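Long-range contact in UDP-N-Acetylenolpyruvylglucosamine Reductase (PDB 2GQT), which reduces UDP-N-acetylenolpyruvylglucosamine to UDP-N-acetylmuramate with FAD and probably NADPH, in cell-wall formation: residues Arg43-Gly57 with Glu257-Pro268. Residues are numbered along the deposited sequence; the frame is centred on the assembly and turned at random.
With FAD (flavin-adenine dinucleotide), chain C.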
loop_
_atom_site.group_PDB
_atom_site.type_symbol
_atom_site.label_atom_id
_atom_site.label_comp_id
_atom_site.label_asym_id
_atom_site.label_seq_id
_atom_site.Cartn_x
_atom_site.Cartn_y
_atom_site.Cartn_z
ATOM N N ARG A 43 7.465 13.293 -2.602
ATOM C CA ARG A 43 6.959 11.930 -2.685
ATOM C C ARG A 43 5.629 11.918 -1.937
ATOM O O ARG A 43 5.390 12.783 -1.093
ATOM C CB ARG A 43 7.916 10.961 -1.995
ATOM C CG ARG A 43 9.326 10.929 -2.561
ATOM C CD ARG A 43 10.184 9.985 -1.753
ATOM N NE ARG A 43 11.592 10.091 -2.110
ATOM C CZ ARG A 43 12.278 9.170 -2.776
ATOM N NH1 ARG A 43 11.702 8.038 -3.169
ATOM N NH2 ARG A 43 13.556 9.385 -3.040
ATOM N N VAL A 44 4.763 10.956 -2.240
ATOM C CA VAL A 44 3.513 10.799 -1.496
ATOM C C VAL A 44 3.598 9.545 -0.633
ATOM O O VAL A 44 3.997 8.466 -1.093
ATOM C CB VAL A 44 2.275 10.717 -2.418
ATOM C CG1 VAL A 44 0.987 10.683 -1.597
ATOM C CG2 VAL A 44 2.250 11.878 -3.378
ATOM N N LEU A 45 3.238 9.702 0.633
ATOM C CA LEU A 45 3.177 8.588 1.559
ATOM C C LEU A 45 1.728 8.220 1.825
ATOM O O LEU A 45 0.928 9.089 2.213
ATOM C CB LEU A 45 3.870 8.970 2.869
ATOM C CG LEU A 45 3.791 8.023 4.064
ATOM C CD1 LEU A 45 4.556 6.728 3.809
ATOM C CD2 LEU A 45 4.299 8.745 5.300
ATOM N N GLY A 46 1.389 6.946 1.618
ATOM C CA GLY A 46 0.071 6.425 1.982
ATOM C C GLY A 46 0.168 5.823 3.372
ATOM O O GLY A 46 0.707 6.445 4.287
ATOM N N ASN A 47 -0.315 4.593 3.525
ATOM C CA ASN A 47 -0.215 3.912 4.810
ATOM C C ASN A 47 1.155 3.272 5.072
ATOM O O ASN A 47 1.349 2.627 6.098
ATOM C CB ASN A 47 -1.328 2.880 4.973
ATOM C CG ASN A 47 -1.609 2.557 6.428
ATOM O OD1 ASN A 47 -1.634 3.449 7.283
ATOM N ND2 ASN A 47 -1.836 1.282 6.709
ATOM N N GLY A 48 2.100 3.456 4.151
ATOM C CA GLY A 48 3.451 2.943 4.333
ATOM C C GLY A 48 3.543 1.426 4.358
ATOM O O GLY A 48 4.487 0.898 4.953
ATOM N N SER A 49 2.592 0.726 3.717
ATOM C CA SER A 49 2.539 -0.729 3.793
ATOM C C SER A 49 3.259 -1.448 2.661
ATOM O O SER A 49 3.357 -2.668 2.693
ATOM C CB SER A 49 1.092 -1.234 3.919
ATOM O OG SER A 49 0.330 -1.006 2.738
ATOM N N ASN A 50 3.761 -0.715 1.667
ATOM C CA ASN A 50 4.614 -1.343 0.650
ATOM C C ASN A 50 6.025 -0.763 0.575
ATOM O O ASN A 50 6.768 -1.059 -0.373
ATOM C CB ASN A 50 3.966 -1.332 -0.740
ATOM C CG ASN A 50 4.638 -2.317 -1.703
ATOM O OD1 ASN A 50 5.002 -1.966 -2.827
ATOM N ND2 ASN A 50 4.846 -3.541 -1.240
ATOM N N LEU A 51 6.403 0.023 1.581
ATOM C CA LEU A 51 7.679 0.741 1.555
ATOM C C LEU A 51 8.755 0.128 2.424
ATOM O O LEU A 51 8.525 -0.179 3.599
ATOM C CB LEU A 51 7.494 2.195 2.001
ATOM C CG LEU A 51 6.596 3.057 1.108
ATOM C CD1 LEU A 51 6.451 4.439 1.698
ATOM C CD2 LEU A 51 7.118 3.154 -0.313
ATOM N N LEU A 52 9.929 -0.025 1.827
ATOM C CA LEU A 52 11.161 -0.256 2.567
ATOM C C LEU A 52 11.967 1.047 2.517
ATOM O O LEU A 52 12.549 1.388 1.498
ATOM C CB LEU A 52 11.950 -1.417 1.950
ATOM C CG LEU A 52 13.363 -1.679 2.478
ATOM C CD1 LEU A 52 13.385 -1.794 3.988
ATOM C CD2 LEU A 52 13.967 -2.911 1.829
ATOM N N VAL A 53 11.951 1.794 3.611
ATOM C CA VAL A 53 12.630 3.084 3.660
ATOM C C VAL A 53 13.978 2.888 4.314
ATOM O O VAL A 53 14.066 2.340 5.408
ATOM C CB VAL A 53 11.802 4.145 4.415
ATOM C CG1 VAL A 53 12.547 5.482 4.421
ATOM C CG2 VAL A 53 10.424 4.292 3.771
ATOM N N LEU A 54 15.025 3.326 3.620
ATOM C CA LEU A 54 16.388 3.138 4.092
ATOM C C LEU A 54 16.696 4.016 5.300
ATOM O O LEU A 54 15.982 4.988 5.593
ATOM C CB LEU A 54 17.391 3.285 2.937
ATOM C CG LEU A 54 17.177 2.260 1.803
ATOM C CD1 LEU A 54 18.359 2.186 0.869
ATOM C CD2 LEU A 54 16.841 0.861 2.325
ATOM N N ASP A 55 17.751 3.646 6.016
ATOM C CA ASP A 55 18.059 4.259 7.295
ATOM C C ASP A 55 18.441 5.728 7.158
ATOM O O ASP A 55 18.318 6.480 8.118
ATOM C CB ASP A 55 19.158 3.459 7.998
ATOM C CG ASP A 55 18.740 2.021 8.284
ATOM O OD1 ASP A 55 17.640 1.820 8.854
ATOM O OD2 ASP A 55 19.505 1.087 7.930
ATOM N N GLU A 56 18.861 6.139 5.962
ATOM C CA GLU A 56 19.198 7.543 5.691
ATOM C C GLU A 56 17.972 8.422 5.399
ATOM O O GLU A 56 18.086 9.646 5.314
ATOM C CB GLU A 56 20.239 7.669 4.559
ATOM C CG GLU A 56 19.799 7.153 3.177
ATOM C CD GLU A 56 20.277 5.739 2.888
ATOM O OE1 GLU A 56 20.706 5.485 1.738
ATOM O OE2 GLU A 56 20.231 4.892 3.805
ATOM N N GLY A 57 16.802 7.800 5.254
ATOM C CA GLY A 57 15.575 8.533 4.933
ATOM C C GLY A 57 15.577 9.107 3.524
ATOM O O GLY A 57 16.286 8.609 2.641
ATOM N N GLU A 257 19.899 -17.382 -3.297
ATOM C CA GLU A 257 19.305 -18.715 -3.478
ATOM C C GLU A 257 18.221 -18.830 -4.538
ATOM O O GLU A 257 18.036 -19.907 -5.120
ATOM C CB GLU A 257 18.691 -19.200 -2.165
ATOM C CG GLU A 257 19.671 -19.311 -1.017
ATOM C CD GLU A 257 20.876 -20.169 -1.371
ATOM O OE1 GLU A 257 20.687 -21.338 -1.757
ATOM O OE2 GLU A 257 22.003 -19.667 -1.253
ATOM N N LEU A 258 17.488 -17.736 -4.753
ATOM C CA LEU A 258 16.308 -17.723 -5.620
ATOM C C LEU A 258 16.277 -16.429 -6.434
ATOM O O LEU A 258 16.435 -15.352 -5.873
ATOM C CB LEU A 258 15.026 -17.839 -4.785
ATOM C CG LEU A 258 14.745 -19.160 -4.057
ATOM C CD1 LEU A 258 13.805 -18.949 -2.884
ATOM C CD2 LEU A 258 14.206 -20.210 -5.032
ATOM N N PRO A 259 16.107 -16.534 -7.771
ATOM C CA PRO A 259 16.002 -15.324 -8.590
ATOM C C PRO A 259 14.666 -14.582 -8.390
ATOM O O PRO A 259 13.819 -14.543 -9.291
ATOM C CB PRO A 259 16.128 -15.863 -10.017
ATOM C CG PRO A 259 15.586 -17.237 -9.938
ATOM C CD PRO A 259 16.006 -17.759 -8.590
ATOM N N LEU A 260 14.487 -13.997 -7.207
ATOM C CA LEU A 260 13.264 -13.265 -6.878
ATOM C C LEU A 260 13.489 -11.757 -6.916
ATOM O O LEU A 260 14.550 -11.272 -6.515
ATOM C CB LEU A 260 12.758 -13.678 -5.494
ATOM C CG LEU A 260 12.286 -15.124 -5.287
ATOM C CD1 LEU A 260 11.982 -15.390 -3.825
ATOM C CD2 LEU A 260 11.072 -15.434 -6.148
ATOM N N GLU A 261 12.485 -11.024 -7.404
ATOM C CA GLU A 261 12.510 -9.560 -7.409
ATOM C C GLU A 261 11.640 -9.039 -6.269
ATOM O O GLU A 261 10.631 -9.656 -5.919
ATOM C CB GLU A 261 12.025 -8.994 -8.757
ATOM C CG GLU A 261 12.947 -9.277 -9.956
ATOM C CD GLU A 261 14.289 -8.550 -9.882
ATOM O OE1 GLU A 261 14.329 -7.373 -9.458
ATOM O OE2 GLU A 261 15.315 -9.159 -10.262
ATOM N N LEU A 262 12.035 -7.903 -5.698
ATOM C CA LEU A 262 11.274 -7.269 -4.622
ATOM C C LEU A 262 9.918 -6.764 -5.081
ATOM O O LEU A 262 9.795 -6.164 -6.152
ATOM C CB LEU A 262 12.045 -6.092 -4.036
ATOM C CG LEU A 262 13.070 -6.359 -2.944
ATOM C CD1 LEU A 262 13.660 -5.032 -2.501
ATOM C CD2 LEU A 262 12.439 -7.088 -1.761
ATOM N N GLU A 263 8.912 -7.009 -4.255
ATOM C CA GLU A 263 7.595 -6.402 -4.422
ATOM C C GLU A 263 7.587 -5.014 -3.762
ATOM O O GLU A 263 6.946 -4.084 -4.261
ATOM C CB GLU A 263 6.524 -7.312 -3.819
ATOM C CG GLU A 263 5.093 -6.784 -3.873
ATOM C CD GLU A 263 4.455 -6.837 -5.260
ATOM O OE1 GLU A 263 5.150 -7.126 -6.252
ATOM O OE2 GLU A 263 3.241 -6.566 -5.363
ATOM N N TRP A 264 8.310 -4.877 -2.649
ATOM C CA TRP A 264 8.418 -3.587 -1.967
ATOM C C TRP A 264 9.065 -2.543 -2.841
ATOM O O TRP A 264 9.929 -2.852 -3.660
ATOM C CB TRP A 264 9.295 -3.666 -0.728
ATOM C CG TRP A 264 8.862 -4.590 0.309
ATOM C CD1 TRP A 264 7.585 -4.924 0.649
ATOM C CD2 TRP A 264 9.718 -5.293 1.202
ATOM N NE1 TRP A 264 7.598 -5.820 1.695
ATOM C CE2 TRP A 264 8.899 -6.052 2.059
ATOM C CE3 TRP A 264 11.108 -5.358 1.354
ATOM C CZ2 TRP A 264 9.423 -6.876 3.047
ATOM C CZ3 TRP A 264 11.628 -6.170 2.337
ATOM C CH2 TRP A 264 10.788 -6.912 3.178
ATOM N N GLU A 265 8.674 -1.297 -2.622
ATOM C CA GLU A 265 9.385 -0.170 -3.176
ATOM C C GLU A 265 10.355 0.359 -2.140
ATOM O O GLU A 265 9.990 0.537 -0.973
ATOM C CB GLU A 265 8.399 0.917 -3.543
ATOM C CG GLU A 265 9.039 2.160 -4.117
ATOM C CD GLU A 265 8.022 3.205 -4.513
ATOM O OE1 GLU A 265 6.818 2.875 -4.594
ATOM O OE2 GLU A 265 8.435 4.358 -4.750
ATOM N N VAL A 266 11.584 0.611 -2.576
ATOM C CA VAL A 266 12.639 1.139 -1.726
ATOM C C VAL A 266 12.718 2.661 -1.880
ATOM O O VAL A 266 12.727 3.183 -2.994
ATOM C CB VAL A 266 14.016 0.495 -2.050
ATOM C CG1 VAL A 266 15.110 1.102 -1.186
ATOM C CG2 VAL A 266 13.964 -1.022 -1.862
ATOM N N TRP A 267 12.745 3.357 -0.743
ATOM C CA TRP A 267 13.020 4.790 -0.673
ATOM C C TRP A 267 14.353 4.959 0.052
ATOM O O TRP A 267 14.590 4.281 1.039
ATOM C CB TRP A 267 11.939 5.477 0.158
ATOM C CG TRP A 267 10.648 5.745 -0.540
ATOM C CD1 TRP A 267 10.223 5.243 -1.742
ATOM C CD2 TRP A 267 9.583 6.561 -0.045
ATOM N NE1 TRP A 267 8.970 5.727 -2.035
ATOM C CE2 TRP A 267 8.554 6.535 -1.007
ATOM C CE3 TRP A 267 9.409 7.324 1.117
ATOM C CZ2 TRP A 267 7.355 7.241 -0.837
ATOM C CZ3 TRP A 267 8.225 8.032 1.282
ATOM C CH2 TRP A 267 7.214 7.986 0.307
ATOM N N PRO A 268 15.226 5.881 -0.411
ATOM C CA PRO A 268 15.056 6.784 -1.548
ATOM C C PRO A 268 15.145 6.070 -2.886
ATOM O O PRO A 268 14.793 6.650 -3.910
ATOM C CB PRO A 268 16.221 7.772 -1.393
ATOM C CG PRO A 268 17.239 7.064 -0.630
ATOM C CD PRO A 268 16.528 6.080 0.257
ATOM O OXT PRO A 268 15.545 4.905 -2.972
HETATM P PA FAD C . 2.532 3.202 0.589
HETATM O O1A FAD C . 3.258 1.992 1.007
HETATM O O2A FAD C . 2.455 4.373 1.491
HETATM O O5B FAD C . 3.067 3.724 -0.810
HETATM C C5B FAD C . 3.230 2.797 -1.890
HETATM C C4B FAD C . 3.400 3.548 -3.192
HETATM O O4B FAD C . 2.179 4.263 -3.472
HETATM C C3B FAD C . 4.521 4.598 -3.176
HETATM O O3B FAD C . 5.053 4.684 -4.498
HETATM C C2B FAD C . 3.764 5.873 -2.825
HETATM O O2B FAD C . 4.440 7.043 -3.284
HETATM C C1B FAD C . 2.488 5.672 -3.615
HETATM N N9A FAD C . 1.318 6.438 -3.137
HETATM C C8A FAD C . 0.748 6.366 -1.923
HETATM N N7A FAD C . -0.300 7.191 -1.887
HETATM C C5A FAD C . -0.417 7.768 -3.088
HETATM C C6A FAD C . -1.280 8.716 -3.652
HETATM N N6A FAD C . -2.310 9.250 -2.982
HETATM N N1A FAD C . -1.078 9.084 -4.933
HETATM C C2A FAD C . -0.063 8.579 -5.649
HETATM N N3A FAD C . 0.795 7.689 -5.158
HETATM C C4A FAD C . 0.624 7.291 -3.882
HETATM N N1 FAD C . -0.717 -5.677 -1.641
HETATM C C2 FAD C . -1.548 -6.300 -2.546
HETATM O O2 FAD C . -1.582 -5.915 -3.706
HETATM N N3 FAD C . -2.325 -7.384 -2.146
HETATM C C4 FAD C . -2.309 -7.849 -0.836
HETATM O O4 FAD C . -3.021 -8.806 -0.515
HETATM C C4X FAD C . -1.474 -7.205 0.074
HETATM N N5 FAD C . -1.419 -7.644 1.395
HETATM C C5X FAD C . -0.626 -6.949 2.318
HETATM C C6 FAD C . -0.630 -7.354 3.653
HETATM C C7 FAD C . 0.134 -6.680 4.601
HETATM C C7M FAD C . 0.103 -7.136 6.064
HETATM C C8 FAD C . 0.917 -5.593 4.198
HETATM C C8M FAD C . 1.772 -4.840 5.227
HETATM C C9 FAD C . 0.927 -5.195 2.863
HETATM C C9A FAD C . 0.160 -5.864 1.910
HETATM N N10 FAD C . 0.160 -5.472 0.560
HETATM C C10 FAD C . -0.683 -6.127 -0.335
HETATM C "C1'" FAD C . 1.050 -4.396 0.050
HETATM C "C2'" FAD C . 0.438 -2.996 0.226
HETATM O "O2'" FAD C . -0.606 -3.014 1.219
HETATM C "C3'" FAD C . -0.145 -2.446 -1.077
HETATM O "O3'" FAD C . 0.895 -2.314 -2.056
HETATM C "C4'" FAD C . -0.857 -1.105 -0.860
HETATM O "O4'" FAD C . -1.565 -0.750 -2.049
HETATM C "C5'" FAD C . 0.088 0.033 -0.483
HETATM O "O5'" FAD C . -0.730 1.146 -0.117
HETATM P P FAD C . -0.193 2.197 0.957
HETATM O O1P FAD C . -1.233 3.237 1.077
HETATM O O2P FAD C . 0.312 1.528 2.174
HETATM O O3P FAD C . 1.028 2.813 0.114
#
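With CG anti to its carbonyl carbon (chi1 -59°) and the chain extended from there to NE, Arg-43 runs over one face of the Trp-267 indole, the two side chains passing in opposite directions. Arg-43 CD sits over the centre of that face, 3.8 Å from the centroid of the six-membered ring, while the guanidinium, its plane 50° from the ring's, makes a cation-pi contact over the five-membered ring. On the opposite face Leu-51 CD1 packs 3.8 Å from the six-membered centroid, offset toward the rim, and CD2 reaches 3.6 Å from Trp-267 NE1. Beyond the indole, Arg-43 NH2 donates in the carbonyl plane to a lone pair of the C-terminal Pro-268 O (3.1 Å), and NE forms a salt bridge with Glu-60.

Beneath these side chains, strands 51-53 and 265-267 pair in parallel through four backbone hydrogen bonds, from Glu-265 N to Asn-50 O through to Leu-54 N to Trp-267 O (2.8 Å). Leu-52 and Val-266 occupy the other face of this two-stranded sheet, where Leu-52 CD2 lies 3.8 Å from Trp-264 CE3 and helix 244-257 adds Leu-248.

The extended Glu-265 side chain accepts a hydrogen bond from FAD O3B at OE1 (2.5 Å), while Trp-267 NE1, in its ring plane, meets OE2 from above the carboxylate (3.1 Å). Val-44 O accepts one from FAD O2B, and backbone amides from Gly-46 to Asn-50 bind the diphosphate. The C-terminal strand thus contributes to the cofactor site: both hydroxyls of the adenosine ribose, O2B and O3B, are gripped, one by each segment, and the indole N-H gives OE2 a partner while OE1 holds the ribose.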